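Local atomic coordinates of LEOA (Escherichia coli, PDB entry 4AUR), a protein that probably binds and hydrolyses GTP as a bacterial dynamin of enterotoxigenic Escherichia coli, probably coupling its nucleotide cycle to work on membranes. Residues Leu334-Leu339 and Glu509-Ile514. Residues are numbered along the deposited sequence; the frame is centred on the assembly and turned at random.
Sequences LMEKQL and EPFEDI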
ATOM      1  N   LEU A 334     -32.127  40.294  30.469  1.00 34.58           N
ATOM      2  CA  LEU A 334     -33.451  40.843  30.212  1.00 36.96           C
ATOM      3  C   LEU A 334     -34.430  40.514  31.336  1.00 36.16           C
ATOM      4  O   LEU A 334     -35.177  41.363  31.801  1.00 41.49           O
ATOM      5  CB  LEU A 334     -34.017  40.313  28.902  1.00 39.10           C
ATOM      6  CG  LEU A 334     -33.520  41.065  27.680  1.00 43.70           C
ATOM      7  CD1 LEU A 334     -33.742  40.229  26.425  1.00 46.32           C
ATOM      8  CD2 LEU A 334     -34.207  42.426  27.568  1.00 46.50           C
HETATM    9  N   MSE A 335     -34.423  39.274  31.774  1.00 35.00           N
HETATM   10  CA  MSE A 335     -35.369  38.841  32.759  1.00 34.78           C
HETATM   11  C   MSE A 335     -35.255  39.695  33.960  1.00 33.52           C
HETATM   12  O   MSE A 335     -36.246  40.122  34.487  1.00 31.99           O
HETATM   13  CB  MSE A 335     -35.081  37.403  33.094  1.00 38.35           C
HETATM   14  CG  MSE A 335     -36.346  36.718  33.574  1.00 41.00           C
HETATM   15 SE   MSE A 335     -35.779  34.929  34.100  0.84 47.53          SE
HETATM   16  CE  MSE A 335     -35.590  34.208  32.270  1.00 45.11           C
ATOM     17  N   GLU A 336     -34.023  39.984  34.366  1.00 36.06           N
ATOM     18  CA  GLU A 336     -33.738  40.795  35.551  1.00 33.62           C
ATOM     19  C   GLU A 336     -34.028  42.260  35.314  1.00 33.30           C
ATOM     20  O   GLU A 336     -34.523  42.914  36.200  1.00 33.84           O
ATOM     21  CB  GLU A 336     -32.281  40.614  35.984  1.00 34.15           C
ATOM     22  CG  GLU A 336     -31.944  41.115  37.387  1.00 35.28           C
ATOM     23  CD  GLU A 336     -30.448  41.086  37.707  1.00 36.63           C
ATOM     24  OE1 GLU A 336     -29.621  40.854  36.800  1.00 37.99           O
ATOM     25  OE2 GLU A 336     -30.082  41.289  38.884  1.00 39.38           O
ATOM     26  N   LYS A 337     -33.714  42.787  34.139  1.00 34.52           N
ATOM     27  CA  LYS A 337     -34.024  44.184  33.841  1.00 37.86           C
ATOM     28  C   LYS A 337     -35.550  44.381  33.854  1.00 37.74           C
ATOM     29  O   LYS A 337     -36.057  45.407  34.347  1.00 32.80           O
ATOM     30  CB  LYS A 337     -33.424  44.615  32.492  1.00 42.88           C
ATOM     31  CG  LYS A 337     -34.064  45.866  31.884  1.00 54.15           C
ATOM     32  CD  LYS A 337     -33.658  46.131  30.424  1.00 63.99           C
ATOM     33  CE  LYS A 337     -34.649  47.067  29.714  1.00 69.23           C
ATOM     34  NZ  LYS A 337     -34.199  47.502  28.352  1.00 70.26           N
ATOM     35  N   GLN A 338     -36.255  43.383  33.311  1.00 35.32           N
ATOM     36  CA  GLN A 338     -37.692  43.427  33.169  1.00 36.09           C
ATOM     37  C   GLN A 338     -38.351  43.481  34.539  1.00 34.18           C
ATOM     38  O   GLN A 338     -39.103  44.412  34.820  1.00 34.79           O
ATOM     39  CB  GLN A 338     -38.184  42.231  32.353  1.00 41.17           C
ATOM     40  CG  GLN A 338     -39.686  41.947  32.435  1.00 46.83           C
ATOM     41  CD  GLN A 338     -40.560  43.117  31.991  1.00 49.36           C
ATOM     42  OE1 GLN A 338     -41.484  43.522  32.711  1.00 52.57           O
ATOM     43  NE2 GLN A 338     -40.274  43.667  30.805  1.00 50.24           N
ATOM     44  N   LEU A 339     -38.065  42.494  35.383  1.00 30.92           N
ATOM     45  CA  LEU A 339     -38.529  42.479  36.776  1.00 29.04           C
ATOM     46  C   LEU A 339     -38.190  43.765  37.543  1.00 31.27           C
ATOM     47  O   LEU A 339     -39.003  44.272  38.329  1.00 31.10           O
ATOM     48  CB  LEU A 339     -37.954  41.279  37.531  1.00 27.45           C
ATOM     49  CG  LEU A 339     -38.531  39.889  37.255  1.00 26.12           C
ATOM     50  CD1 LEU A 339     -37.686  38.838  37.926  1.00 25.37           C
ATOM     51  CD2 LEU A 339     -39.956  39.753  37.737  1.00 26.13           C
ATOM     52  N   GLU A 509     -30.369  38.406  43.798  1.00 37.47           N
ATOM     53  CA  GLU A 509     -29.504  37.362  44.323  1.00 41.26           C
ATOM     54  C   GLU A 509     -29.308  36.205  43.344  1.00 40.71           C
ATOM     55  O   GLU A 509     -28.177  35.908  42.971  1.00 44.44           O
ATOM     56  CB  GLU A 509     -30.003  36.868  45.683  1.00 49.66           C
ATOM     57  CG  GLU A 509     -29.388  35.562  46.189  1.00 58.73           C
ATOM     58  CD  GLU A 509     -29.712  35.277  47.663  1.00 70.95           C
ATOM     59  OE1 GLU A 509     -30.843  35.614  48.131  1.00 71.07           O
ATOM     60  OE2 GLU A 509     -28.829  34.707  48.358  1.00 74.21           O
ATOM     61  N   PRO A 510     -30.392  35.550  42.911  1.00 35.43           N
ATOM     62  CA  PRO A 510     -30.202  34.356  42.108  1.00 34.35           C
ATOM     63  C   PRO A 510     -29.451  34.554  40.788  1.00 35.62           C
ATOM     64  O   PRO A 510     -28.804  33.615  40.292  1.00 35.54           O
ATOM     65  CB  PRO A 510     -31.626  33.868  41.857  1.00 35.97           C
ATOM     66  CG  PRO A 510     -32.527  34.973  42.289  1.00 36.28           C
ATOM     67  CD  PRO A 510     -31.782  35.688  43.351  1.00 36.30           C
ATOM     68  N   PHE A 511     -29.524  35.749  40.225  1.00 34.66           N
ATOM     69  CA  PHE A 511     -28.788  36.038  39.015  1.00 35.04           C
ATOM     70  C   PHE A 511     -27.313  36.255  39.345  1.00 37.54           C
ATOM     71  O   PHE A 511     -26.449  35.687  38.706  1.00 40.68           O
ATOM     72  CB  PHE A 511     -29.346  37.273  38.311  1.00 34.45           C
ATOM     73  CG  PHE A 511     -30.784  37.148  37.880  1.00 32.92           C
ATOM     74  CD1 PHE A 511     -31.117  36.573  36.682  1.00 32.32           C
ATOM     75  CD2 PHE A 511     -31.797  37.663  38.658  1.00 33.64           C
ATOM     76  CE1 PHE A 511     -32.434  36.476  36.276  1.00 31.16           C
ATOM     77  CE2 PHE A 511     -33.112  37.586  38.254  1.00 32.51           C
ATOM     78  CZ  PHE A 511     -33.434  36.983  37.062  1.00 31.71           C
ATOM     79  N   GLU A 512     -27.019  37.060  40.354  1.00 41.78           N
ATOM     80  CA  GLU A 512     -25.631  37.372  40.683  1.00 45.97           C
ATOM     81  C   GLU A 512     -24.778  36.113  40.656  1.00 45.19           C
ATOM     82  O   GLU A 512     -23.703  36.088  40.072  1.00 43.19           O
ATOM     83  CB  GLU A 512     -25.519  38.056  42.058  1.00 49.70           C
ATOM     84  CG  GLU A 512     -25.548  39.581  42.004  1.00 55.11           C
ATOM     85  CD  GLU A 512     -26.127  40.220  43.274  1.00 63.85           C
ATOM     86  OE1 GLU A 512     -26.132  39.551  44.335  1.00 61.06           O
ATOM     87  OE2 GLU A 512     -26.585  41.396  43.212  1.00 67.35           O
ATOM     88  N   ASP A 513     -25.283  35.061  41.276  1.00 47.30           N
ATOM     89  CA  ASP A 513     -24.527  33.843  41.446  1.00 50.42           C
ATOM     90  C   ASP A 513     -24.140  33.290  40.078  1.00 50.04           C
ATOM     91  O   ASP A 513     -22.958  33.122  39.761  1.00 53.57           O
ATOM     92  CB  ASP A 513     -25.350  32.830  42.242  1.00 54.67           C
ATOM     93  CG  ASP A 513     -25.829  33.388  43.598  1.00 60.21           C
ATOM     94  OD1 ASP A 513     -25.464  34.540  43.956  1.00 61.36           O
ATOM     95  OD2 ASP A 513     -26.575  32.668  44.305  1.00 64.44           O
ATOM     96  N   ILE A 514     -25.146  33.058  39.255  1.00 46.08           N
ATOM     97  CA  ILE A 514     -24.950  32.469  37.950  1.00 41.72           C
ATOM     98  C   ILE A 514     -24.215  33.366  36.963  1.00 38.79           C
ATOM     99  O   ILE A 514     -23.613  32.877  36.036  1.00 36.76           O
ATOM    100  CB  ILE A 514     -26.287  32.071  37.343  1.00 40.54           C
ATOM    101  CG1 ILE A 514     -26.071  31.270  36.089  1.00 41.73           C
ATOM    102  CG2 ILE A 514     -27.088  33.288  36.956  1.00 40.94           C
ATOM    103  CD1 ILE A 514     -27.376  30.707  35.602  1.00 44.39           C
TER
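E336 and F511 mark the closest backbone approach between helix segments 334-339 and 509-514, their CA atoms 7.7 Å apart. This is helix-helix packing inside the dynamin-like helical domain, the centre of the contact about 62 Å from the centre of the chain, and it joins the long helix 275-343 to helix 489-518. The second helix is kinked at P510 and F511: neither N bonds to the preceding turn, and the proline nitrogen has no hydrogen to give. F511 carries its side of the contact, a buried ring reaching toward helix 275-343. Over one of its faces lies E336: CB stands 3.8 Å from the ring centroid and 9° off the normal, a CH-pi contact. With CG anti to the backbone N (chi1 -165°) and an extended chain beyond, the glutamate runs back along the ring toward the base of F511, the two side chains sliding past each other in opposite directions. E336 CG comes 3.7 Å from F511 CD2, and the carboxylate stacks with its plane 17° from that of the ring. Y515, one turn beyond F511, hydrogen-bonds E336 OE1 through its OH and so helps fix the carboxylate. Selenomethionine M335 adds a Met-aromatic contact, SE lying at the edge of the F511 ring, 5.4 Å from its centroid. Its side chain also touches R373 of helix 368-408, the helix whose I374 and V378 meet P510 and I514. Nearer the backbone, M335 CB packs 4.2 Å from F511 CE1.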